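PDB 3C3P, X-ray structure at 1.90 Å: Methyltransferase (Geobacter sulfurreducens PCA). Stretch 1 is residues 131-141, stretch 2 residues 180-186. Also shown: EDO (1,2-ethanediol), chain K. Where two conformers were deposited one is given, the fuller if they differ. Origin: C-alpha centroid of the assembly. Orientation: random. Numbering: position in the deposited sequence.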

# COMPACT_ATOMS: atom_id res chain seq x y z
N PHE A 131 -11.30 -2.83 8.19
CA PHE A 131 -10.15 -3.52 8.77
C PHE A 131 -10.59 -4.89 9.25
O PHE A 131 -11.68 -5.03 9.82
CB PHE A 131 -9.54 -2.73 9.92
CG PHE A 131 -8.35 -3.41 10.56
CD1 PHE A 131 -7.07 -3.23 10.05
CD2 PHE A 131 -8.51 -4.21 11.67
CE1 PHE A 131 -5.97 -3.84 10.65
CE2 PHE A 131 -7.40 -4.84 12.28
CZ PHE A 131 -6.15 -4.64 11.76
N MSE A 132 -9.74 -5.87 9.02
CA MSE A 132 -10.06 -7.21 9.39
C MSE A 132 -8.87 -8.04 9.88
O MSE A 132 -7.76 -7.89 9.39
CB MSE A 132 -10.57 -7.84 8.11
CG MSE A 132 -11.65 -8.70 8.33
SE MSE A 132 -11.85 -9.74 6.75
CE MSE A 132 -12.22 -8.31 5.44
N ASP A 133 -9.12 -8.90 10.87
CA ASP A 133 -8.10 -9.83 11.42
C ASP A 133 -8.46 -11.28 11.01
O ASP A 133 -9.44 -11.86 11.46
CB ASP A 133 -7.96 -9.70 12.93
CG ASP A 133 -6.81 -10.54 13.50
OD1 ASP A 133 -6.28 -11.44 12.80
OD2 ASP A 133 -6.46 -10.32 14.68
N CYS A 134 -7.63 -11.83 10.14
CA CYS A 134 -7.85 -13.18 9.62
C CYS A 134 -7.77 -14.27 10.66
O CYS A 134 -8.21 -15.39 10.39
CB CYS A 134 -6.86 -13.51 8.49
SG CYS A 134 -7.09 -12.51 7.00
N ASP A 135 -7.24 -13.97 11.84
CA ASP A 135 -7.14 -14.94 12.94
C ASP A 135 -8.44 -15.11 13.67
O ASP A 135 -8.71 -16.13 14.30
CB ASP A 135 -6.13 -14.51 14.00
CG ASP A 135 -4.72 -14.69 13.57
OD1 ASP A 135 -4.49 -15.40 12.58
OD2 ASP A 135 -3.83 -14.17 14.26
N VAL A 136 -9.25 -14.07 13.58
CA VAL A 136 -10.53 -14.00 14.28
C VAL A 136 -11.75 -14.25 13.43
O VAL A 136 -12.77 -14.76 13.91
CB VAL A 136 -10.73 -12.59 14.90
CG1 VAL A 136 -12.08 -12.50 15.60
CG2 VAL A 136 -9.62 -12.27 15.86
N PHE A 137 -11.67 -13.91 12.16
CA PHE A 137 -12.80 -14.08 11.28
C PHE A 137 -12.52 -14.78 9.98
O PHE A 137 -11.44 -14.65 9.41
CB PHE A 137 -13.34 -12.71 10.87
CG PHE A 137 -13.66 -11.82 12.02
CD1 PHE A 137 -14.85 -11.94 12.70
CD2 PHE A 137 -12.75 -10.85 12.42
CE1 PHE A 137 -15.14 -11.12 13.78
CE2 PHE A 137 -13.04 -10.02 13.49
CZ PHE A 137 -14.24 -10.16 14.17
N ASN A 138 -13.54 -15.48 9.54
CA ASN A 138 -13.55 -16.17 8.25
C ASN A 138 -13.88 -15.04 7.27
O ASN A 138 -15.00 -14.52 7.22
CB ASN A 138 -14.59 -17.31 8.24
CG ASN A 138 -14.72 -18.00 6.89
OD1 ASN A 138 -14.42 -17.43 5.85
ND2 ASN A 138 -15.25 -19.23 6.90
N GLY A 139 -12.87 -14.62 6.52
CA GLY A 139 -13.01 -13.51 5.59
C GLY A 139 -14.19 -13.53 4.66
O GLY A 139 -14.87 -12.51 4.48
N ALA A 140 -14.43 -14.70 4.08
CA ALA A 140 -15.52 -14.88 3.10
C ALA A 140 -16.86 -14.61 3.75
O ALA A 140 -17.75 -14.02 3.16
CB ALA A 140 -15.51 -16.29 2.49
N ASP A 141 -16.93 -15.03 5.00
CA ASP A 141 -18.14 -14.87 5.82
C ASP A 141 -18.35 -13.40 6.14
O ASP A 141 -19.44 -12.88 6.02
CB ASP A 141 -18.04 -15.71 7.11
CG ASP A 141 -18.06 -17.23 6.84
OD1 ASP A 141 -18.36 -17.64 5.69
OD2 ASP A 141 -17.83 -18.02 7.79
N ARG A 180 -3.65 -18.41 4.33
CA ARG A 180 -4.99 -18.99 4.61
C ARG A 180 -6.13 -18.71 3.63
O ARG A 180 -6.00 -17.98 2.68
CB ARG A 180 -5.54 -18.79 6.03
CG ARG A 180 -5.41 -20.04 6.87
CD ARG A 180 -6.52 -20.09 7.93
NE ARG A 180 -6.71 -21.43 8.46
CZ ARG A 180 -6.27 -21.87 9.63
NH1 ARG A 180 -5.63 -21.05 10.46
NH2 ARG A 180 -6.50 -23.12 10.00
N GLU A 181 -7.23 -19.35 3.95
CA GLU A 181 -8.47 -19.38 3.15
C GLU A 181 -8.98 -18.11 2.51
O GLU A 181 -9.36 -18.12 1.34
CB GLU A 181 -9.65 -20.06 3.90
CG GLU A 181 -10.60 -20.70 2.90
CD GLU A 181 -11.97 -21.00 3.45
OE1 GLU A 181 -12.64 -20.00 3.81
OE2 GLU A 181 -12.41 -22.19 3.46
N PHE A 182 -8.98 -17.03 3.25
CA PHE A 182 -9.52 -15.77 2.71
C PHE A 182 -8.72 -15.32 1.50
O PHE A 182 -9.25 -14.74 0.55
CB PHE A 182 -9.63 -14.70 3.80
CG PHE A 182 -10.36 -13.48 3.35
CD1 PHE A 182 -11.55 -13.60 2.65
CD2 PHE A 182 -9.94 -12.24 3.73
CE1 PHE A 182 -12.25 -12.46 2.24
CE2 PHE A 182 -10.64 -11.12 3.33
CZ PHE A 182 -11.79 -11.24 2.58
N ASN A 183 -7.42 -15.63 1.51
CA ASN A 183 -6.56 -15.28 0.40
C ASN A 183 -7.07 -15.92 -0.89
O ASN A 183 -7.14 -15.29 -1.94
CB ASN A 183 -5.13 -15.78 0.61
CG ASN A 183 -4.47 -15.19 1.83
OD1 ASN A 183 -4.89 -14.14 2.32
ND2 ASN A 183 -3.41 -15.84 2.30
N HIS A 184 -7.46 -17.18 -0.78
CA HIS A 184 -7.92 -17.98 -1.94
C HIS A 184 -9.26 -17.52 -2.42
O HIS A 184 -9.54 -17.52 -3.61
CB HIS A 184 -7.90 -19.46 -1.63
CG HIS A 184 -6.53 -19.95 -1.30
ND1 HIS A 184 -5.76 -20.67 -2.19
CD2 HIS A 184 -5.76 -19.75 -0.21
CE1 HIS A 184 -4.60 -20.95 -1.62
NE2 HIS A 184 -4.56 -20.39 -0.43
N HIS A 185 -10.08 -17.10 -1.46
CA HIS A 185 -11.40 -16.59 -1.78
C HIS A 185 -11.35 -15.24 -2.48
O HIS A 185 -11.79 -15.06 -3.61
CB HIS A 185 -12.21 -16.38 -0.50
CG HIS A 185 -13.56 -15.77 -0.73
ND1 HIS A 185 -14.66 -16.51 -1.14
CD2 HIS A 185 -13.98 -14.48 -0.64
CE1 HIS A 185 -15.70 -15.71 -1.26
NE2 HIS A 185 -15.32 -14.47 -0.98
N LEU A 186 -10.71 -14.30 -1.81
CA LEU A 186 -10.69 -12.90 -2.28
C LEU A 186 -9.99 -12.71 -3.60
O LEU A 186 -10.36 -11.84 -4.41
CB LEU A 186 -10.09 -11.97 -1.21
CG LEU A 186 -10.33 -10.49 -1.46
CD1 LEU A 186 -11.83 -10.23 -1.48
CD2 LEU A 186 -9.61 -9.65 -0.41
C1 EDO K . -4.14 -17.31 10.03
O1 EDO K . -4.42 -15.91 10.17
C2 EDO K . -3.07 -17.62 8.99
O2 EDO K . -3.25 -16.78 7.84
O HOH W 1 -12.46 -16.96 4.02

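The backbone of Gly139 lies directly on the face of an aromatic ring: its CA sits 3.4 Å from the centroid of the Phe182 ring, 18° off the normal, and only 3.3 Å from Phe182 CD1. So close an approach depends on the absence of a side chain. An ideal CB on Gly139 would point toward the other stretch and fall 2.0 Å from Phe182 CG, a clash. Glycine here lets the first turn of one helix settle onto a ring offered by another.

Phe182 is the hub. With chi1 at t, its ring is buried among backbone, alkyl and sulfur or selenium atoms, and it gives up more area to the contact than any other residue. Cys134 SG approaches at the ring edge, 4.3 Å from Phe182 CD2. The selenomethionine at Met132 comes in obliquely, its CE 3.9 Å from Phe182 CE2 and its SE 4.7 Å from the ring centroid; a long, flexible chain can reach from the strand to the ring.

One turn further along the second helix, His185 repeats the theme, this time with a side-chain methyl over the ring. Ala140 CB stands over the imidazole face, 3.7 Å from the ring centroid and 5° off the normal.

No direct hydrogen bond crosses between the stretches; polarity is handled by water at the more exposed margin. Asn138 caps its helix through a weak bond from Ala140 N to Asn138 OD1 (3.3 Å). Water 1 supplements this cap, accepting from Ala140 N at 3.0 Å and donating to Asn138 OD1 at 2.7 Å, and it also donates to Glu181 OE1 at 3.1 Å, bridging the stretches. The rule is simple: pack apolar groups around one buried ring, omit a side chain where backbone must touch it, and let polar groups meet through solvent.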